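DegV family protein (Streptococcus agalactiae, PDB 3LUP) probably binds long-chain fatty acids and may take part in lipid transport or fatty acid metabolism, and here holds elaidic acid. Local coordinates at residues A[50-55]-A[236-241]; A[240-245]-A[275-280]. All blocks are in the same frame, centred on the assembly; numbering follows the deposited sequence.

Contact 1: A[50-55]-A[236-241]; sequences QYYDKL and HSRAQD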
loop_
_atom_site.group_PDB
_atom_site.type_symbol
_atom_site.label_atom_id
_atom_site.label_comp_id
_atom_site.label_asym_id
_atom_site.label_seq_id
_atom_site.Cartn_x
_atom_site.Cartn_y
_atom_site.Cartn_z
ATOM N N GLN A 50 -10.226 7.176 17.135
ATOM C CA GLN A 50 -9.698 8.460 17.598
ATOM C C GLN A 50 -9.202 9.256 16.405
ATOM O O GLN A 50 -9.348 10.487 16.377
ATOM C CB GLN A 50 -8.544 8.277 18.586
ATOM C CG GLN A 50 -8.935 8.097 20.054
ATOM C CD GLN A 50 -7.708 7.958 20.967
ATOM O OE1 GLN A 50 -6.574 7.914 20.496
ATOM N NE2 GLN A 50 -7.939 7.891 22.270
ATOM N N TYR A 51 -8.624 8.538 15.430
ATOM C CA TYR A 51 -8.064 9.145 14.234
ATOM C C TYR A 51 -9.087 9.941 13.465
ATOM O O TYR A 51 -8.846 11.102 13.131
ATOM C CB TYR A 51 -7.481 8.109 13.277
ATOM C CG TYR A 51 -7.116 8.760 11.961
ATOM C CD1 TYR A 51 -5.921 9.457 11.820
ATOM C CD2 TYR A 51 -7.994 8.737 10.882
ATOM C CE1 TYR A 51 -5.587 10.085 10.638
ATOM C CE2 TYR A 51 -7.673 9.357 9.690
ATOM C CZ TYR A 51 -6.463 10.025 9.572
ATOM O OH TYR A 51 -6.141 10.649 8.384
ATOM N N TYR A 52 -10.212 9.300 13.157
ATOM C CA TYR A 52 -11.282 9.942 12.393
ATOM C C TYR A 52 -11.954 11.077 13.153
ATOM O O TYR A 52 -12.348 12.082 12.560
ATOM C CB TYR A 52 -12.308 8.909 11.932
ATOM C CG TYR A 52 -11.862 8.138 10.718
ATOM C CD1 TYR A 52 -11.871 8.731 9.448
ATOM C CD2 TYR A 52 -11.442 6.818 10.827
ATOM C CE1 TYR A 52 -11.453 8.025 8.309
ATOM C CE2 TYR A 52 -11.033 6.094 9.703
ATOM C CZ TYR A 52 -11.031 6.705 8.446
ATOM O OH TYR A 52 -10.621 5.990 7.340
ATOM N N ASP A 53 -12.070 10.909 14.467
ATOM C CA ASP A 53 -12.526 11.980 15.344
ATOM C C ASP A 53 -11.589 13.175 15.287
ATOM O O ASP A 53 -12.048 14.318 15.182
ATOM C CB ASP A 53 -12.638 11.489 16.778
ATOM C CG ASP A 53 -13.922 10.749 17.033
ATOM O OD1 ASP A 53 -14.923 11.002 16.318
ATOM O OD2 ASP A 53 -13.923 9.916 17.959
ATOM N N LYS A 54 -10.282 12.905 15.351
ATOM C CA LYS A 54 -9.277 13.961 15.239
ATOM C C LYS A 54 -9.246 14.573 13.837
ATOM O O LYS A 54 -9.021 15.776 13.683
ATOM C CB LYS A 54 -7.882 13.473 15.662
ATOM C CG LYS A 54 -7.659 13.459 17.175
ATOM C CD LYS A 54 -6.190 13.378 17.582
ATOM C CE LYS A 54 -6.019 14.000 18.980
ATOM N NZ LYS A 54 -4.727 13.670 19.637
ATOM N N LEU A 55 -9.494 13.752 12.822
ATOM C CA LEU A 55 -9.612 14.252 11.453
ATOM C C LEU A 55 -10.744 15.298 11.293
ATOM O O LEU A 55 -10.493 16.435 10.874
ATOM C CB LEU A 55 -9.776 13.088 10.477
ATOM C CG LEU A 55 -9.688 13.426 8.991
ATOM C CD1 LEU A 55 -8.392 14.163 8.704
ATOM C CD2 LEU A 55 -9.800 12.163 8.134
ATOM N N HIS A 236 -11.252 0.497 1.553
ATOM C CA HIS A 236 -11.972 1.737 1.748
ATOM C C HIS A 236 -11.611 2.429 3.051
ATOM O O HIS A 236 -11.199 1.780 4.021
ATOM C CB HIS A 236 -13.479 1.476 1.706
ATOM C CG HIS A 236 -13.975 0.669 2.857
ATOM N ND1 HIS A 236 -14.538 1.242 3.975
ATOM C CD2 HIS A 236 -13.959 -0.664 3.082
ATOM C CE1 HIS A 236 -14.866 0.294 4.833
ATOM N NE2 HIS A 236 -14.530 -0.873 4.314
ATOM N N SER A 237 -11.772 3.748 3.072
ATOM C CA SER A 237 -11.632 4.512 4.308
ATOM C C SER A 237 -13.019 4.958 4.785
ATOM O O SER A 237 -13.471 6.061 4.484
ATOM C CB SER A 237 -10.668 5.694 4.127
ATOM O OG SER A 237 -11.096 6.557 3.076
ATOM N N ARG A 238 -13.694 4.077 5.522
ATOM C CA ARG A 238 -15.073 4.316 5.996
ATOM C C ARG A 238 -16.037 4.611 4.833
ATOM O O ARG A 238 -16.750 5.614 4.832
ATOM C CB ARG A 238 -15.119 5.428 7.062
ATOM C CG ARG A 238 -14.292 5.147 8.317
ATOM C CD ARG A 238 -15.159 4.980 9.534
ATOM N NE ARG A 238 -14.362 4.749 10.742
ATOM C CZ ARG A 238 -14.322 5.564 11.797
ATOM N NH1 ARG A 238 -15.027 6.694 11.814
ATOM N NH2 ARG A 238 -13.562 5.248 12.842
ATOM N N ALA A 239 -16.019 3.727 3.837
ATOM C CA ALA A 239 -16.882 3.812 2.657
ATOM C C ALA A 239 -17.464 2.425 2.402
ATOM O O ALA A 239 -17.461 1.919 1.280
ATOM C CB ALA A 239 -16.102 4.322 1.438
ATOM N N GLN A 240 -17.944 1.824 3.491
ATOM C CA GLN A 240 -18.649 0.544 3.501
ATOM C C GLN A 240 -19.553 0.308 2.290
ATOM O O GLN A 240 -19.418 -0.702 1.597
ATOM C CB GLN A 240 -19.498 0.462 4.771
ATOM C CG GLN A 240 -20.013 -0.928 5.088
ATOM C CD GLN A 240 -18.878 -1.906 5.303
ATOM O OE1 GLN A 240 -17.795 -1.530 5.770
ATOM N NE2 GLN A 240 -19.107 -3.167 4.945
ATOM N N ASP A 241 -20.476 1.243 2.062
ATOM C CA ASP A 241 -21.447 1.144 0.988
ATOM C C ASP A 241 -20.827 1.176 -0.408
ATOM O O ASP A 241 -21.279 0.442 -1.288
ATOM C CB ASP A 241 -22.500 2.240 1.130
ATOM C CG ASP A 241 -23.555 1.900 2.166
ATOM O OD1 ASP A 241 -23.611 0.719 2.598
ATOM O OD2 ASP A 241 -24.340 2.807 2.548
#
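Tyr52 and Arg238 meet with similar first torsions (chi1 -79° in Tyr52, -60° in Arg238). Both place CG opposite the carbonyl carbon and beside the backbone N; the two side chains then run past each other in opposite directions. A bend at chi2 lays the arginine along one face of the phenol. Its CG sits over that face, 3.9 Å from the centroid of the Tyr52 ring and displaced toward the rim, which defines a CH-pi contact. Farther along, Arg238 CZ comes to 3.3 Å from Tyr52 CD2; the two planes are inclined by 35°, with Tyr52 CD2 lying over the centre of the guanidinium face. Arg238 NH1 lies 3.5 Å from Tyr52 CB, and Asp49 OD1 forms a salt bridge with Arg238 NH2, which helps to fix the rotation of the charged end. The opposite face of the Tyr52 ring is covered by Tyr51 CD2, so the phenol is clasped between its helical neighbour and the arginine. At the phenol's far end, Tyr52 OH reaches Ser237 CB at 3.2 Å, near the ring plane. The serine hydroxyl is engaged away from the tyrosine, with Gly273 O and Ala276 N as partners. Behind this surface, Ala239 N donates to His236 ND1 over 2.9 Å, tying the turn across its own residues at the N-cap of helix 240-252. The contact thus docks helix 48-57 against a strand-to-helix connection of this DegV-family fold, the turn that leads from strand 230-236 of the mixed sheet into helix 240-252.

Contact 2: A[240-245]-A[275-280]; sequences QDKAEQ and GAVAFG. With ELA (Elaidic acid), chain B.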
loop_
_atom_site.group_PDB
_atom_site.type_symbol
_atom_site.label_atom_id
_atom_site.label_comp_id
_atom_site.label_asym_id
_atom_site.label_seq_id
_atom_site.Cartn_x
_atom_site.Cartn_y
_atom_site.Cartn_z
ATOM N N GLN A 240 -17.944 1.824 3.491
ATOM C CA GLN A 240 -18.649 0.544 3.501
ATOM C C GLN A 240 -19.553 0.308 2.290
ATOM O O GLN A 240 -19.418 -0.702 1.597
ATOM C CB GLN A 240 -19.498 0.462 4.771
ATOM C CG GLN A 240 -20.013 -0.928 5.088
ATOM C CD GLN A 240 -18.878 -1.906 5.303
ATOM O OE1 GLN A 240 -17.795 -1.530 5.770
ATOM N NE2 GLN A 240 -19.107 -3.167 4.945
ATOM N N ASP A 241 -20.476 1.243 2.062
ATOM C CA ASP A 241 -21.447 1.144 0.988
ATOM C C ASP A 241 -20.827 1.176 -0.408
ATOM O O ASP A 241 -21.279 0.442 -1.288
ATOM C CB ASP A 241 -22.500 2.240 1.130
ATOM C CG ASP A 241 -23.555 1.900 2.166
ATOM O OD1 ASP A 241 -23.611 0.719 2.598
ATOM O OD2 ASP A 241 -24.340 2.807 2.548
ATOM N N LYS A 242 -19.806 2.014 -0.601
ATOM C CA LYS A 242 -19.113 2.096 -1.888
ATOM C C LYS A 242 -18.355 0.789 -2.178
ATOM O O LYS A 242 -18.259 0.357 -3.334
ATOM C CB LYS A 242 -18.170 3.321 -1.987
ATOM C CG LYS A 242 -18.713 4.680 -1.428
ATOM C CD LYS A 242 -18.190 5.964 -2.151
ATOM C CE LYS A 242 -16.675 5.928 -2.434
ATOM N NZ LYS A 242 -16.026 7.090 -3.180
ATOM N N ALA A 243 -17.845 0.148 -1.126
ATOM C CA ALA A 243 -17.106 -1.116 -1.254
ATOM C C ALA A 243 -18.019 -2.331 -1.489
ATOM O O ALA A 243 -17.695 -3.202 -2.290
ATOM C CB ALA A 243 -16.195 -1.333 -0.040
ATOM N N GLU A 244 -19.149 -2.385 -0.783
ATOM C CA GLU A 244 -20.148 -3.441 -0.987
ATOM C C GLU A 244 -20.740 -3.349 -2.382
ATOM O O GLU A 244 -20.982 -4.357 -3.027
ATOM C CB GLU A 244 -21.272 -3.340 0.032
ATOM C CG GLU A 244 -20.875 -3.719 1.445
ATOM C CD GLU A 244 -22.067 -3.695 2.414
ATOM O OE1 GLU A 244 -23.132 -3.107 2.060
ATOM O OE2 GLU A 244 -21.934 -4.260 3.534
ATOM N N GLN A 245 -20.970 -2.120 -2.831
ATOM C CA GLN A 245 -21.395 -1.846 -4.193
ATOM C C GLN A 245 -20.405 -2.430 -5.193
ATOM O O GLN A 245 -20.780 -3.245 -6.034
ATOM C CB GLN A 245 -21.544 -0.338 -4.400
ATOM C CG GLN A 245 -21.637 0.110 -5.852
ATOM C CD GLN A 245 -22.900 -0.349 -6.547
ATOM O OE1 GLN A 245 -23.826 -0.856 -5.924
ATOM N NE2 GLN A 245 -22.942 -0.165 -7.852
ATOM N N GLY A 275 -14.132 8.516 3.083
ATOM C CA GLY A 275 -15.016 8.222 1.966
ATOM C C GLY A 275 -14.334 7.658 0.720
ATOM O O GLY A 275 -15.000 7.489 -0.308
ATOM N N ALA A 276 -13.023 7.377 0.782
ATOM C CA ALA A 276 -12.308 6.819 -0.373
ATOM C C ALA A 276 -12.608 5.330 -0.579
ATOM O O ALA A 276 -12.884 4.616 0.389
ATOM C CB ALA A 276 -10.842 7.031 -0.233
ATOM N N VAL A 277 -12.578 4.883 -1.841
ATOM C CA VAL A 277 -12.679 3.453 -2.203
ATOM C C VAL A 277 -11.642 3.140 -3.283
ATOM O O VAL A 277 -11.348 3.979 -4.146
ATOM C CB VAL A 277 -14.127 3.032 -2.650
ATOM C CG1 VAL A 277 -14.390 3.412 -4.088
ATOM C CG2 VAL A 277 -14.351 1.537 -2.478
ATOM N N ALA A 278 -11.068 1.942 -3.213
ATOM C CA ALA A 278 -9.982 1.540 -4.106
ATOM C C ALA A 278 -10.047 0.053 -4.344
ATOM O O ALA A 278 -10.735 -0.668 -3.624
ATOM C CB ALA A 278 -8.646 1.889 -3.502
ATOM N N PHE A 279 -9.334 -0.418 -5.357
ATOM C CA PHE A 279 -9.011 -1.832 -5.395
ATOM C C PHE A 279 -7.511 -2.011 -5.610
ATOM O O PHE A 279 -6.829 -1.109 -6.110
ATOM C CB PHE A 279 -9.850 -2.614 -6.428
ATOM C CG PHE A 279 -9.476 -2.349 -7.863
ATOM C CD1 PHE A 279 -10.246 -1.490 -8.645
ATOM C CD2 PHE A 279 -8.382 -2.968 -8.434
ATOM C CE1 PHE A 279 -9.921 -1.237 -9.976
ATOM C CE2 PHE A 279 -8.042 -2.729 -9.758
ATOM C CZ PHE A 279 -8.816 -1.857 -10.539
ATOM N N GLY A 280 -7.005 -3.175 -5.213
ATOM C CA GLY A 280 -5.648 -3.573 -5.545
ATOM C C GLY A 280 -5.665 -5.033 -5.937
ATOM O O GLY A 280 -6.372 -5.834 -5.298
HETATM C CA ELA B . 6.228 10.675 3.588
HETATM C C ELA B . 6.608 12.128 3.895
HETATM O O ELA B . 5.750 13.039 4.087
HETATM C C3 ELA B . 5.454 9.987 4.709
HETATM C C4 ELA B . 5.376 8.481 4.482
HETATM C C5 ELA B . 3.926 7.957 4.447
HETATM C C6 ELA B . 3.309 8.098 3.049
HETATM C C7 ELA B . 1.794 7.972 2.940
HETATM C C8 ELA B . 1.354 8.203 1.489
HETATM C C9 ELA B . 0.174 7.317 1.111
HETATM C C10 ELA B . -0.603 7.533 -0.133
HETATM C C11 ELA B . -2.036 7.047 -0.213
HETATM C C12 ELA B . -2.321 6.257 -1.484
HETATM C C13 ELA B . -2.565 4.779 -1.234
HETATM C C14 ELA B . -3.525 4.151 -2.235
HETATM C C15 ELA B . -3.794 2.687 -1.858
HETATM C C16 ELA B . -4.480 1.878 -2.960
HETATM C C17 ELA B . -3.592 0.734 -3.437
HETATM C C18 ELA B . -4.387 -0.525 -3.762
HETATM O OXT ELA B . 7.822 12.435 3.940
#
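Val277 packs against Lys242 and Ala243 of helix 240-252, and the nearest backbones, those of Ala243 and Val277, have CA atoms 6.4 Å apart. This is the close-packed half of the contact. Val277 CG2, set anti to the backbone N, lies 4.0 Å from Ala243 N and 4.2 Å from Ala243 CB, so one methyl meets both the backbone and the small side chain of the helix. The small side chain of Ala243 is consistent with this close approach of helix and strand, and Ile234 of strand 230-236 touches both residues. The other methyl, Val277 CG1, faces the aliphatic part of the lysine, with Lys242 CE at 3.8 Å; the two side chains cross at a slant.

Toward Gly275 the packing gives way to a partly exposed edge. Bends at chi2 and chi3 (-149° and -44°) carry the lysine chain past the valine and back to the loop preceding the strand. There Lys242 NZ reaches Gly275 O over 3.1 Å, a weak hydrogen bond that ties the ammonium only loosely to the loop. Glu210 of helix 210-224 also touches the Lys242 side chain. Farther along the helix's outer surface, Gln240 NE2 and Glu244 OE2 are joined by another weak hydrogen bond.

Beyond Val277 the strand leaves the helix and enters the lipid site: Phe279 O comes to 3.4 Å from C18 of elaidic acid, and Gly280 CA to 3.7 Å from the same carbon. Helix 240-252 thus packs on one face of a mixed beta sheet whose strand 277-283 supplies part of the fatty-acid pocket.

The segments of contacts 1 and 2 overlap at Gln240 and Asp241, neither of which touches across either contact; contact 1 uses the turn before helix 240-252, contact 2 its Lys242 and Ala243. Their centres lie 12 Å apart, and backbone pairing joins them: Ser237 O to Gly275 N at 2.9 Å and Ser237 N to Ala276 O at 3.0 Å, both probable hydrogen bonds. Contact 1 is largely buried, with one exposed arginine, and relies on aromatic and cationic surfaces; contact 2 is partly buried and combines aliphatic packing with a partly exposed lysine. Contact 1 joins the strand-to-helix turn to helix 48-57, whereas contact 2 holds a helix against the mixed sheet.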